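Local structure of glycosaminoglycan xylosylkinase (Hydra vulgaris, 5XOM) at residues 62-66 and 67-71; 166-169 and 170-174; 341-344 and 345-349; 369-372 and 373-377. The protein probably phosphorylates xylose in the linker region of glycosaminoglycan chains, acting as a sugar kinase of the Fam20 family. One frame throughout, in Å; residues are numbered along the deposited sequence.

How the interactions relate
All four contacts are local, joining residues that follow one another along the chain. Interactions 1 and 2 lie where a loop runs into a helix, and a residue at the N-cap position organises the first turn: Ser66 and Ala169 both offer their backbone carbonyl to it, and Ser66 adds its hydroxyl. Interactions 3 and 4 lie within helices 339-347 and 358-382, where i to i+4 backbone bonds dominate. Interactions 1 and 3 are partly buried and touch through Tyr71 and Ile349, their centres about 15 Å apart. Interaction 2 is a surface contact beside strand 82-86. Interaction 4, also partly buried, is about 49 Å from it, between centres.

Interaction 1: residues 62-66 and 67-71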
ATOM      1  N   LEU A  62      -0.113 -11.729   6.836  1.00 31.24           N
ATOM      2  CA  LEU A  62       0.998 -12.098   5.969  1.00 29.27           C
ATOM      3  C   LEU A  62       1.075 -11.199   4.743  1.00 29.51           C
ATOM      4  O   LEU A  62       2.174 -10.914   4.258  1.00 32.83           O
ATOM      5  CB  LEU A  62       0.885 -13.565   5.537  1.00 31.73           C
ATOM      6  CG  LEU A  62       1.146 -14.654   6.583  1.00 40.80           C
ATOM      7  CD1 LEU A  62       1.131 -16.027   5.898  1.00 36.39           C
ATOM      8  CD2 LEU A  62       2.455 -14.418   7.348  1.00 40.76           C
ATOM      9  N   THR A  63      -0.065 -10.734   4.240  1.00 24.77           N
ATOM     10  CA  THR A  63      -0.114  -9.867   3.072  1.00 29.35           C
ATOM     11  C   THR A  63      -0.953  -8.638   3.393  1.00 30.13           C
ATOM     12  O   THR A  63      -1.606  -8.552   4.437  1.00 30.05           O
ATOM     13  CB  THR A  63      -0.685 -10.599   1.849  1.00 28.49           C
ATOM     14  OG1 THR A  63      -1.996 -11.084   2.157  1.00 30.32           O
ATOM     15  CG2 THR A  63       0.208 -11.778   1.465  1.00 27.88           C
ATOM     16  N   VAL A  64      -0.934  -7.681   2.469  1.00 30.96           N
ATOM     17  CA  VAL A  64      -1.542  -6.375   2.674  1.00 32.47           C
ATOM     18  C   VAL A  64      -2.513  -6.080   1.538  1.00 30.40           C
ATOM     19  O   VAL A  64      -2.518  -6.741   0.499  1.00 30.12           O
ATOM     20  CB  VAL A  64      -0.486  -5.260   2.776  1.00 32.37           C
ATOM     21  CG1 VAL A  64       0.323  -5.426   4.044  1.00 27.75           C
ATOM     22  CG2 VAL A  64       0.417  -5.287   1.549  1.00 31.10           C
ATOM     23  N   ASP A  65      -3.329  -5.048   1.754  1.00 37.81           N
ATOM     24  CA  ASP A  65      -4.340  -4.642   0.786  1.00 39.93           C
ATOM     25  C   ASP A  65      -3.731  -4.076  -0.492  1.00 36.38           C
ATOM     26  O   ASP A  65      -4.383  -4.107  -1.541  1.00 49.32           O
ATOM     27  CB  ASP A  65      -5.275  -3.619   1.438  1.00 50.24           C
ATOM     28  CG  ASP A  65      -6.364  -3.134   0.500  1.00 68.31           C
ATOM     29  OD1 ASP A  65      -6.928  -3.965  -0.241  1.00 76.01           O
ATOM     30  OD2 ASP A  65      -6.664  -1.922   0.516  1.00 76.42           O
ATOM     31  N   SER A  66      -2.497  -3.575  -0.429  1.00 35.08           N
ATOM     32  CA  SER A  66      -1.858  -2.886  -1.552  1.00 31.72           C
ATOM     33  C   SER A  66      -1.601  -3.835  -2.717  1.00 33.16           C
ATOM     34  O   SER A  66      -0.731  -4.709  -2.639  1.00 34.53           O
ATOM     35  CB  SER A  66      -0.548  -2.257  -1.090  1.00 23.13           C
ATOM     36  OG  SER A  66       0.231  -1.856  -2.205  1.00 25.71           O
ATOM     37  N   ASP A  67      -2.304  -3.614  -3.831  1.00 32.11           N
ATOM     38  CA  ASP A  67      -2.046  -4.390  -5.038  1.00 35.26           C
ATOM     39  C   ASP A  67      -0.669  -4.091  -5.611  1.00 34.94           C
ATOM     40  O   ASP A  67      -0.051  -4.968  -6.224  1.00 33.28           O
ATOM     41  CB  ASP A  67      -3.122  -4.116  -6.089  1.00 32.79           C
ATOM     42  CG  ASP A  67      -4.455  -4.757  -5.742  1.00 46.11           C
ATOM     43  OD1 ASP A  67      -4.495  -5.586  -4.804  1.00 51.56           O
ATOM     44  OD2 ASP A  67      -5.461  -4.435  -6.411  1.00 47.71           O
ATOM     45  N   VAL A  68      -0.175  -2.864  -5.432  1.00 34.91           N
ATOM     46  CA  VAL A  68       1.145  -2.516  -5.949  1.00 28.84           C
ATOM     47  C   VAL A  68       2.215  -3.372  -5.285  1.00 26.15           C
ATOM     48  O   VAL A  68       3.092  -3.933  -5.953  1.00 28.39           O
ATOM     49  CB  VAL A  68       1.422  -1.014  -5.761  1.00 30.17           C
ATOM     50  CG1 VAL A  68       2.836  -0.686  -6.192  1.00 23.32           C
ATOM     51  CG2 VAL A  68       0.425  -0.200  -6.567  1.00 35.33           C
ATOM     52  N   GLU A  69       2.147  -3.495  -3.961  1.00 25.57           N
ATOM     53  CA  GLU A  69       3.145  -4.282  -3.241  1.00 27.22           C
ATOM     54  C   GLU A  69       3.029  -5.767  -3.577  1.00 28.74           C
ATOM     55  O   GLU A  69       4.046  -6.443  -3.776  1.00 26.01           O
ATOM     56  CB  GLU A  69       3.009  -4.049  -1.737  1.00 25.13           C
ATOM     57  CG  GLU A  69       3.280  -2.607  -1.314  1.00 37.96           C
ATOM     58  CD  GLU A  69       3.458  -2.448   0.190  1.00 42.18           C
ATOM     59  OE1 GLU A  69       3.673  -3.466   0.877  1.00 50.38           O
ATOM     60  OE2 GLU A  69       3.397  -1.302   0.685  1.00 36.97           O
ATOM     61  N   ILE A  70       1.802  -6.288  -3.656  1.00 22.38           N
ATOM     62  CA  ILE A  70       1.610  -7.717  -3.905  1.00 26.08           C
ATOM     63  C   ILE A  70       1.963  -8.072  -5.347  1.00 25.19           C
ATOM     64  O   ILE A  70       2.669  -9.059  -5.597  1.00 25.32           O
ATOM     65  CB  ILE A  70       0.174  -8.137  -3.540  1.00 22.66           C
ATOM     66  CG1 ILE A  70       0.024  -8.149  -2.021  1.00 24.72           C
ATOM     67  CG2 ILE A  70      -0.139  -9.519  -4.076  1.00 22.52           C
ATOM     68  CD1 ILE A  70       0.837  -9.259  -1.358  1.00 28.56           C
ATOM     69  N   TYR A  71       1.499  -7.273  -6.320  1.00 21.23           N
ATOM     70  CA  TYR A  71       1.853  -7.553  -7.715  1.00 25.80           C
ATOM     71  C   TYR A  71       3.355  -7.476  -7.936  1.00 29.13           C
ATOM     72  O   TYR A  71       3.898  -8.208  -8.771  1.00 29.90           O
ATOM     73  CB  TYR A  71       1.157  -6.594  -8.684  1.00 23.01           C
ATOM     74  CG  TYR A  71      -0.324  -6.833  -8.872  1.00 27.31           C
ATOM     75  CD1 TYR A  71      -1.076  -7.471  -7.893  1.00 24.63           C
ATOM     76  CD2 TYR A  71      -0.965  -6.452 -10.048  1.00 29.92           C
ATOM     77  CE1 TYR A  71      -2.427  -7.688  -8.056  1.00 35.94           C
ATOM     78  CE2 TYR A  71      -2.325  -6.671 -10.225  1.00 32.51           C
ATOM     79  CZ  TYR A  71      -3.046  -7.287  -9.221  1.00 43.50           C
ATOM     80  OH  TYR A  71      -4.392  -7.522  -9.366  1.00 49.99           O
TER
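Ser66 OG sits over the start of helix 67-79 and accepts the backbone N-H of Glu69, with OG to N at 3.1 Å and an N-H...O angle of 167°. The first torsion of Ser66 brings OG there: it is anti to the backbone N (chi1 167°), turned to the side of the carbonyl carbon and hence over the first helical turn. The Glu69 side chain comes back alongside the serine, its CG 3.3 Å from Ser66 OG. Farther out, Glu69 OE1 approaches Val64 CG2 at 3.8 Å, where the two side chains cross obliquely. On another flank, Ile70 and Thr63 meet at about a right angle, Ile70 CD1 lying 3.8 Å from both CB and CG2 of Thr63. The backbone completes the turn through Ile70 N to Ser66 O at 3.2 Å. Arg143 of helix 132-144 binds the Val64 carbonyl, tying the incoming loop to that helix.

Ser66 is thus an N-cap, and its hydroxyl has a second partner: Glu69 OE2 of the second subunit. The reciprocal bond joins Glu69 OE2 of this chain to Ser66 OG of that subunit. The same serine oxygen therefore serves both the helix start and the subunit interface, so the cap and the subunit contact share one polar atom on each side, consistent with their being linked.

Interaction 2: residues 166-169 and 170-174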
ATOM      1  N   PRO A 166      19.335 -28.539 -15.104  1.00 31.59           N
ATOM      2  CA  PRO A 166      20.736 -28.130 -14.907  1.00 38.53           C
ATOM      3  C   PRO A 166      21.062 -27.637 -13.503  1.00 36.81           C
ATOM      4  O   PRO A 166      22.238 -27.368 -13.230  1.00 43.40           O
ATOM      5  CB  PRO A 166      20.939 -27.009 -15.944  1.00 43.17           C
ATOM      6  CG  PRO A 166      19.599 -26.643 -16.435  1.00 44.67           C
ATOM      7  CD  PRO A 166      18.657 -27.746 -16.149  1.00 34.54           C
ATOM      8  N   VAL A 167      20.093 -27.529 -12.591  1.00 35.05           N
ATOM      9  CA  VAL A 167      20.379 -27.073 -11.233  1.00 27.89           C
ATOM     10  C   VAL A 167      19.728 -28.002 -10.222  1.00 31.71           C
ATOM     11  O   VAL A 167      19.659 -27.682  -9.031  1.00 39.46           O
ATOM     12  CB  VAL A 167      19.907 -25.624 -10.994  1.00 32.41           C
ATOM     13  CG1 VAL A 167      20.618 -24.649 -11.926  1.00 31.28           C
ATOM     14  CG2 VAL A 167      18.390 -25.518 -11.135  1.00 25.23           C
ATOM     15  N   ALA A 168      19.261 -29.161 -10.678  1.00 32.24           N
ATOM     16  CA  ALA A 168      18.529 -30.063  -9.802  1.00 34.72           C
ATOM     17  C   ALA A 168      19.498 -30.855  -8.940  1.00 39.11           C
ATOM     18  O   ALA A 168      20.477 -31.412  -9.443  1.00 39.77           O
ATOM     19  CB  ALA A 168      17.662 -31.021 -10.619  1.00 28.03           C
ATOM     20  N   ALA A 169      19.209 -30.933  -7.647  1.00 37.02           N
ATOM     21  CA  ALA A 169      19.971 -31.828  -6.796  1.00 39.19           C
ATOM     22  C   ALA A 169      19.696 -33.277  -7.178  1.00 41.49           C
ATOM     23  O   ALA A 169      18.642 -33.606  -7.733  1.00 42.99           O
ATOM     24  CB  ALA A 169      19.632 -31.605  -5.324  1.00 33.76           C
ATOM     25  N   LYS A 170      20.660 -34.151  -6.865  1.00 47.40           N
ATOM     26  CA  LYS A 170      20.491 -35.558  -7.202  1.00 41.37           C
ATOM     27  C   LYS A 170      19.200 -36.146  -6.659  1.00 38.78           C
ATOM     28  O   LYS A 170      18.574 -36.981  -7.320  1.00 40.18           O
ATOM     29  CB  LYS A 170      21.618 -36.422  -6.660  1.00 52.78           C
ATOM     30  CG  LYS A 170      22.092 -37.391  -7.668  1.00 70.99           C
ATOM     31  CD  LYS A 170      22.559 -38.551  -6.854  1.00 77.13           C
ATOM     32  CE  LYS A 170      23.132 -39.601  -7.751  1.00 75.60           C
ATOM     33  NZ  LYS A 170      23.516 -40.680  -6.853  1.00 73.87           N
ATOM     34  N   LYS A 171      18.793 -35.735  -5.461  1.00 42.58           N
ATOM     35  CA  LYS A 171      17.590 -36.295  -4.863  1.00 46.17           C
ATOM     36  C   LYS A 171      16.393 -36.132  -5.784  1.00 42.13           C
ATOM     37  O   LYS A 171      15.546 -37.029  -5.883  1.00 38.51           O
ATOM     38  CB  LYS A 171      17.310 -35.636  -3.515  1.00 54.59           C
ATOM     39  CG  LYS A 171      16.933 -36.592  -2.402  1.00 58.68           C
ATOM     40  CD  LYS A 171      16.560 -35.806  -1.156  1.00 62.82           C
ATOM     41  CE  LYS A 171      17.592 -34.736  -0.830  1.00 67.31           C
ATOM     42  NZ  LYS A 171      17.203 -33.965   0.385  1.00 68.09           N
ATOM     43  N   LEU A 172      16.315 -35.002  -6.479  1.00 36.87           N
ATOM     44  CA  LEU A 172      15.226 -34.741  -7.405  1.00 38.73           C
ATOM     45  C   LEU A 172      15.522 -35.290  -8.797  1.00 32.85           C
ATOM     46  O   LEU A 172      14.658 -35.933  -9.405  1.00 30.07           O
ATOM     47  CB  LEU A 172      14.953 -33.233  -7.471  1.00 34.32           C
ATOM     48  CG  LEU A 172      14.082 -32.715  -8.615  1.00 31.54           C
ATOM     49  CD1 LEU A 172      12.654 -33.208  -8.462  1.00 23.17           C
ATOM     50  CD2 LEU A 172      14.107 -31.192  -8.665  1.00 27.78           C
ATOM     51  N   ALA A 173      16.744 -35.072  -9.293  1.00 31.23           N
ATOM     52  CA  ALA A 173      17.091 -35.464 -10.657  1.00 36.70           C
ATOM     53  C   ALA A 173      16.874 -36.955 -10.901  1.00 35.56           C
ATOM     54  O   ALA A 173      16.437 -37.354 -11.987  1.00 36.97           O
ATOM     55  CB  ALA A 173      18.538 -35.078 -10.962  1.00 33.24           C
ATOM     56  N   THR A 174      17.181 -37.800  -9.913  1.00 33.70           N
ATOM     57  CA  THR A 174      17.056 -39.240 -10.128  1.00 36.43           C
ATOM     58  C   THR A 174      15.613 -39.718 -10.201  1.00 38.97           C
ATOM     59  O   THR A 174      15.402 -40.917 -10.419  1.00 42.99           O
ATOM     60  CB  THR A 174      17.776 -40.025  -9.028  1.00 43.78           C
ATOM     61  OG1 THR A 174      17.138 -39.788  -7.762  1.00 46.74           O
ATOM     62  CG2 THR A 174      19.230 -39.606  -8.939  1.00 48.85           C
TER
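Ala168 CB overlaps the methyl end of Leu172, lying 4.1 Å from its CD2, and also faces the methyl of Ala173, 4.2 Å away from CB to CB. Both are apolar contacts at van der Waals range, made by a residue of the incoming loop with two neighbours on the first turn of the helix. Leu172 reaches Ala168 because its CG lies anti to the backbone N (chi1 166°), beside its own carbonyl carbon, and CD2 is the branch that touches. Its CB meanwhile rests 3.7 Å from Ala169 O.

Ala169 occupies the N-cap position of the short helix 170-173; its methyl cannot accept, so within the two segments the cap rests on its carbonyl. Ala173 N donates to Ala169 O at 2.9 Å, almost straight (173°) and nearly along the C=O axis. Leu172 N reaches the same oxygen at 3.0 Å with a more bent N-H...O angle of 131°, from well above the carbonyl plane. One oxygen therefore accepts an i+4 and an i+3 donor together.

At the other end of the turn, Lys170 O also has two donors, the N and OG1 of Thr174, which arrive from opposite faces of the carbonyl plane. The hydroxyl bond, from OG1 to Lys170 O, measures 3.2 Å. The turn is laid against the outermost strand 82-86 of the antiparallel sheet: Leu172 packs on Ala85, and Val167 and Ala169 make backbone hydrogen bonds with that residue.

Interaction 3: residues 341-344 and 345-349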
ATOM      1  N   VAL A 341     -17.549 -13.497  -9.044  1.00 26.90           N
ATOM      2  CA  VAL A 341     -17.230 -12.526 -10.084  1.00 27.95           C
ATOM      3  C   VAL A 341     -16.018 -11.697  -9.682  1.00 29.28           C
ATOM      4  O   VAL A 341     -15.090 -11.501 -10.477  1.00 27.50           O
ATOM      5  CB  VAL A 341     -18.454 -11.645 -10.383  1.00 29.62           C
ATOM      6  CG1 VAL A 341     -18.038 -10.402 -11.162  1.00 26.52           C
ATOM      7  CG2 VAL A 341     -19.500 -12.446 -11.149  1.00 26.61           C
ATOM      8  N   LEU A 342     -15.982 -11.229  -8.430  1.00 28.97           N
ATOM      9  CA  LEU A 342     -14.830 -10.459  -7.965  1.00 24.97           C
ATOM     10  C   LEU A 342     -13.577 -11.326  -7.893  1.00 25.30           C
ATOM     11  O   LEU A 342     -12.473 -10.855  -8.189  1.00 28.27           O
ATOM     12  CB  LEU A 342     -15.127  -9.836  -6.602  1.00 26.62           C
ATOM     13  CG  LEU A 342     -16.250  -8.797  -6.565  1.00 33.12           C
ATOM     14  CD1 LEU A 342     -16.409  -8.226  -5.164  1.00 34.47           C
ATOM     15  CD2 LEU A 342     -15.958  -7.682  -7.559  1.00 29.88           C
ATOM     16  N   LEU A 343     -13.721 -12.594  -7.491  1.00 26.55           N
ATOM     17  CA  LEU A 343     -12.539 -13.445  -7.395  1.00 25.20           C
ATOM     18  C   LEU A 343     -11.949 -13.722  -8.770  1.00 22.83           C
ATOM     19  O   LEU A 343     -10.726 -13.691  -8.943  1.00 23.70           O
ATOM     20  CB  LEU A 343     -12.860 -14.760  -6.677  1.00 25.10           C
ATOM     21  CG  LEU A 343     -11.671 -15.728  -6.707  1.00 24.45           C
ATOM     22  CD1 LEU A 343     -10.598 -15.272  -5.734  1.00 18.62           C
ATOM     23  CD2 LEU A 343     -12.111 -17.134  -6.363  1.00 24.63           C
ATOM     24  N   ASP A 344     -12.795 -13.980  -9.766  1.00 21.81           N
ATOM     25  CA  ASP A 344     -12.251 -14.316 -11.073  1.00 25.65           C
ATOM     26  C   ASP A 344     -11.551 -13.134 -11.726  1.00 23.66           C
ATOM     27  O   ASP A 344     -10.623 -13.334 -12.518  1.00 29.19           O
ATOM     28  CB  ASP A 344     -13.341 -14.840 -11.995  1.00 22.10           C
ATOM     29  CG  ASP A 344     -12.765 -15.656 -13.136  1.00 33.22           C
ATOM     30  OD1 ASP A 344     -12.033 -16.626 -12.854  1.00 29.32           O
ATOM     31  OD2 ASP A 344     -13.001 -15.316 -14.309  1.00 44.07           O
ATOM     32  N   LYS A 345     -11.958 -11.904 -11.400  1.00 28.59           N
ATOM     33  CA  LYS A 345     -11.248 -10.735 -11.917  1.00 32.70           C
ATOM     34  C   LYS A 345      -9.803 -10.711 -11.436  1.00 27.21           C
ATOM     35  O   LYS A 345      -8.899 -10.337 -12.191  1.00 28.18           O
ATOM     36  CB  LYS A 345     -11.971  -9.452 -11.514  1.00 34.37           C
ATOM     37  CG  LYS A 345     -13.190  -9.147 -12.365  1.00 42.38           C
ATOM     38  CD  LYS A 345     -13.972  -7.963 -11.816  1.00 54.70           C
ATOM     39  CE  LYS A 345     -15.198  -7.670 -12.663  1.00 56.37           C
ATOM     40  NZ  LYS A 345     -16.021  -6.582 -12.069  1.00 60.86           N
ATOM     41  N   ARG A 346      -9.563 -11.100 -10.180  1.00 24.37           N
ATOM     42  CA  ARG A 346      -8.188 -11.159  -9.692  1.00 24.08           C
ATOM     43  C   ARG A 346      -7.441 -12.356 -10.254  1.00 24.74           C
ATOM     44  O   ARG A 346      -6.242 -12.256 -10.533  1.00 24.84           O
ATOM     45  CB  ARG A 346      -8.170 -11.213  -8.168  1.00 21.88           C
ATOM     46  CG  ARG A 346      -8.946 -10.106  -7.510  1.00 23.37           C
ATOM     47  CD  ARG A 346      -9.147 -10.416  -6.043  1.00 30.14           C
ATOM     48  NE  ARG A 346      -9.616  -9.264  -5.286  1.00 34.70           N
ATOM     49  CZ  ARG A 346      -8.988  -8.761  -4.229  1.00 29.97           C
ATOM     50  NH1 ARG A 346      -7.860  -9.309  -3.800  1.00 24.55           N
ATOM     51  NH2 ARG A 346      -9.487  -7.707  -3.600  1.00 26.90           N
ATOM     52  N   LEU A 347      -8.125 -13.490 -10.450  1.00 23.69           N
ATOM     53  CA  LEU A 347      -7.446 -14.656 -10.998  1.00 23.24           C
ATOM     54  C   LEU A 347      -7.037 -14.429 -12.445  1.00 23.83           C
ATOM     55  O   LEU A 347      -6.081 -15.055 -12.908  1.00 25.15           O
ATOM     56  CB  LEU A 347      -8.338 -15.906 -10.895  1.00 16.82           C
ATOM     57  CG  LEU A 347      -8.812 -16.345  -9.503  1.00 20.88           C
ATOM     58  CD1 LEU A 347      -9.819 -17.500  -9.607  1.00 17.51           C
ATOM     59  CD2 LEU A 347      -7.640 -16.706  -8.577  1.00 21.02           C
ATOM     60  N   SER A 348      -7.719 -13.528 -13.157  1.00 24.22           N
ATOM     61  CA  SER A 348      -7.437 -13.282 -14.566  1.00 23.95           C
ATOM     62  C   SER A 348      -6.074 -12.653 -14.804  1.00 24.55           C
ATOM     63  O   SER A 348      -5.637 -12.591 -15.957  1.00 28.23           O
ATOM     64  CB  SER A 348      -8.513 -12.378 -15.168  1.00 28.82           C
ATOM     65  OG  SER A 348      -8.382 -11.057 -14.678  1.00 33.21           O
ATOM     66  N   ILE A 349      -5.389 -12.180 -13.759  1.00 22.46           N
ATOM     67  CA  ILE A 349      -4.034 -11.664 -13.933  1.00 20.87           C
ATOM     68  C   ILE A 349      -2.981 -12.762 -13.879  1.00 23.21           C
ATOM     69  O   ILE A 349      -1.827 -12.518 -14.266  1.00 26.50           O
ATOM     70  CB  ILE A 349      -3.695 -10.604 -12.862  1.00 31.74           C
ATOM     71  CG1 ILE A 349      -3.381 -11.291 -11.534  1.00 41.74           C
ATOM     72  CG2 ILE A 349      -4.858  -9.614 -12.675  1.00 30.23           C
ATOM     73  CD1 ILE A 349      -3.221 -10.358 -10.376  1.00 48.41           C
TER
HETATM   74  O   HOH W   1     -11.905  -8.144  -7.632  1.00 45.03           O
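Leu343 carries CG anti to its backbone N (chi1 174°), whereas Leu347, one turn on, carries CG beside its own N (chi1 -59°). With these torsions the two side chains meet at a slant on the same flank of the helix. Leu343 CG lies 3.9 Å from Leu347 CD1, and Leu347 CG comes to 3.3 Å from Leu343 O, the carbonyl that accepts Leu347 N. That backbone bond is 3.0 Å long from N to O, and the donor lies in the carbonyl plane.

Asp344 approaches Leu347 from another direction, at about a right angle, with OD1 4.0 Å from Leu347 CD1. Its other carboxylate oxygen, OD2, is hydrogen-bonded to Tyr353 OH beyond the helix. Arg346 extends from CG to NE back along the helix, so that Leu342 O lies at the edge of the guanidinium, near its plane. A water bridges the two, giving its hydrogen to Leu342 O at 2.8 Å and accepting only weakly from Arg346 NE.

Farther along, Ser348 N donates to Asp344 O at 3.0 Å, while Ser348 OG turns back to donate to Lys345 O at 2.6 Å, from above the carbonyl plane. The buried leucines face Leu144 and His140 of helix 132-144, and Leu364 of helix 358-382 also touches Leu343. This is an i to i+4 leucine pair on the buried side of an amphipathic helix, here 339-347, which packs against helices 132-144 and 358-382 in this Fam20 kinase.

Interaction 4: residues 369-372 and 373-377; sequences LLVQ and DAVEK
Gln372 and Glu376 lie side by side on one face of the long alpha-helix 358-382, an i to i+4 pair whose side chains point the same way. From CB the glutamine runs out with CG anti to the backbone N (chi1 180°) and stays extended. CG is the first atom to meet the carboxylate, 3.5 Å from Glu376 OE2. Farther along, CD and OE1 are each 3.8 Å from that same oxygen, with the amide and carboxylate planes 26° apart. OE1 and OE2 are both acceptors and merely pass each other, while NE2 ends the amide 4.6 Å from Glu376 OE2. The contact is therefore flank against flank, with the glutamate lying along the glutamine chain. Beneath it, Glu376 N donates to Gln372 O at 2.8 Å, and Glu376 CB rests 3.4 Å from that carbonyl oxygen.

The opposite character appears at Val371 and Val375, both buried. Here CG1 of Val371 and CG2 of Val375 are 4.5 Å apart, a loose apolar approach, and Val371 also packs on Phe271 of helix 259-273 and Leu329 of helix 323-334. Glu376 and Asp373 are exposed; Gln372 lies between, touching Thr333. Val375 N donates to Val371 O, and Val375 CG2 lies 3.5 Å from that oxygen.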
ATOM      1  N   LEU A 369     -23.633 -18.386   0.801  1.00 34.42           N
ATOM      2  CA  LEU A 369     -24.979 -18.357   1.364  1.00 37.15           C
ATOM      3  C   LEU A 369     -25.148 -19.407   2.455  1.00 36.31           C
ATOM      4  O   LEU A 369     -25.849 -19.174   3.446  1.00 35.03           O
ATOM      5  CB  LEU A 369     -26.032 -18.552   0.277  1.00 41.90           C
ATOM      6  CG  LEU A 369     -26.150 -17.430  -0.751  1.00 49.85           C
ATOM      7  CD1 LEU A 369     -27.267 -17.740  -1.733  1.00 49.94           C
ATOM      8  CD2 LEU A 369     -26.380 -16.090  -0.060  1.00 59.44           C
ATOM      9  N   LEU A 370     -24.554 -20.589   2.270  1.00 32.06           N
ATOM     10  CA  LEU A 370     -24.632 -21.607   3.309  1.00 28.80           C
ATOM     11  C   LEU A 370     -23.917 -21.160   4.582  1.00 33.15           C
ATOM     12  O   LEU A 370     -24.330 -21.535   5.685  1.00 38.33           O
ATOM     13  CB  LEU A 370     -24.052 -22.927   2.798  1.00 30.82           C
ATOM     14  CG  LEU A 370     -24.733 -23.564   1.579  1.00 36.52           C
ATOM     15  CD1 LEU A 370     -23.931 -24.760   1.076  1.00 28.62           C
ATOM     16  CD2 LEU A 370     -26.181 -23.964   1.909  1.00 32.53           C
ATOM     17  N   VAL A 371     -22.850 -20.363   4.453  1.00 33.75           N
ATOM     18  CA  VAL A 371     -22.192 -19.796   5.629  1.00 31.14           C
ATOM     19  C   VAL A 371     -23.123 -18.823   6.338  1.00 34.65           C
ATOM     20  O   VAL A 371     -23.283 -18.868   7.563  1.00 42.67           O
ATOM     21  CB  VAL A 371     -20.877 -19.108   5.222  1.00 32.11           C
ATOM     22  CG1 VAL A 371     -20.341 -18.252   6.362  1.00 31.09           C
ATOM     23  CG2 VAL A 371     -19.850 -20.134   4.820  1.00 26.51           C
ATOM     24  N   GLN A 372     -23.761 -17.937   5.570  1.00 37.62           N
ATOM     25  CA  GLN A 372     -24.710 -16.990   6.142  1.00 40.53           C
ATOM     26  C   GLN A 372     -25.825 -17.715   6.890  1.00 49.38           C
ATOM     27  O   GLN A 372     -26.218 -17.299   7.987  1.00 49.85           O
ATOM     28  CB  GLN A 372     -25.267 -16.097   5.037  1.00 46.04           C
ATOM     29  CG  GLN A 372     -26.278 -15.058   5.498  1.00 69.47           C
ATOM     30  CD  GLN A 372     -26.699 -14.131   4.367  1.00 80.81           C
ATOM     31  OE1 GLN A 372     -26.668 -12.904   4.499  1.00 85.54           O
ATOM     32  NE2 GLN A 372     -27.114 -14.717   3.251  1.00 81.34           N
ATOM     33  N   ASP A 373     -26.337 -18.808   6.318  1.00 47.08           N
ATOM     34  CA  ASP A 373     -27.375 -19.585   6.988  1.00 45.04           C
ATOM     35  C   ASP A 373     -26.880 -20.130   8.324  1.00 43.99           C
ATOM     36  O   ASP A 373     -27.596 -20.082   9.332  1.00 42.84           O
ATOM     37  CB  ASP A 373     -27.849 -20.726   6.085  1.00 55.25           C
ATOM     38  CG  ASP A 373     -28.567 -20.231   4.841  1.00 60.43           C
ATOM     39  OD1 ASP A 373     -28.925 -19.033   4.789  1.00 62.81           O
ATOM     40  OD2 ASP A 373     -28.771 -21.045   3.913  1.00 54.37           O
ATOM     41  N   ALA A 374     -25.664 -20.682   8.342  1.00 32.40           N
ATOM     42  CA  ALA A 374     -25.122 -21.235   9.580  1.00 36.85           C
ATOM     43  C   ALA A 374     -24.961 -20.156  10.643  1.00 40.85           C
ATOM     44  O   ALA A 374     -25.248 -20.388  11.825  1.00 44.20           O
ATOM     45  CB  ALA A 374     -23.784 -21.926   9.312  1.00 33.13           C
ATOM     46  N   VAL A 375     -24.513 -18.967  10.237  1.00 39.82           N
ATOM     47  CA  VAL A 375     -24.352 -17.870  11.183  1.00 39.95           C
ATOM     48  C   VAL A 375     -25.712 -17.407  11.691  1.00 48.19           C
ATOM     49  O   VAL A 375     -25.901 -17.199  12.896  1.00 49.67           O
ATOM     50  CB  VAL A 375     -23.560 -16.718  10.533  1.00 34.89           C
ATOM     51  CG1 VAL A 375     -23.660 -15.453  11.377  1.00 38.22           C
ATOM     52  CG2 VAL A 375     -22.107 -17.115  10.323  1.00 31.96           C
ATOM     53  N   GLU A 376     -26.686 -17.267  10.788  1.00 44.90           N
ATOM     54  CA  GLU A 376     -28.022 -16.854  11.202  1.00 45.76           C
ATOM     55  C   GLU A 376     -28.654 -17.886  12.133  1.00 51.11           C
ATOM     56  O   GLU A 376     -29.404 -17.529  13.050  1.00 54.46           O
ATOM     57  CB  GLU A 376     -28.902 -16.596   9.980  1.00 44.94           C
ATOM     58  CG  GLU A 376     -28.740 -15.177   9.435  1.00 56.86           C
ATOM     59  CD  GLU A 376     -29.244 -15.016   8.012  1.00 72.87           C
ATOM     60  OE1 GLU A 376     -29.909 -15.943   7.502  1.00 82.15           O
ATOM     61  OE2 GLU A 376     -28.953 -13.967   7.394  1.00 74.30           O
ATOM     62  N   LYS A 377     -28.376 -19.174  11.905  1.00 45.98           N
ATOM     63  CA  LYS A 377     -28.840 -20.193  12.843  1.00 47.85           C
ATOM     64  C   LYS A 377     -28.197 -20.022  14.213  1.00 54.30           C
ATOM     65  O   LYS A 377     -28.848 -20.238  15.244  1.00 53.74           O
ATOM     66  CB  LYS A 377     -28.546 -21.592  12.308  1.00 48.59           C
ATOM     67  CG  LYS A 377     -28.981 -22.689  13.264  1.00 48.40           C
ATOM     68  CD  LYS A 377     -28.770 -24.083  12.698  1.00 54.13           C
ATOM     69  CE  LYS A 377     -29.538 -25.112  13.515  1.00 59.90           C
ATOM     70  NZ  LYS A 377     -29.762 -26.376  12.764  1.00 70.77           N
TER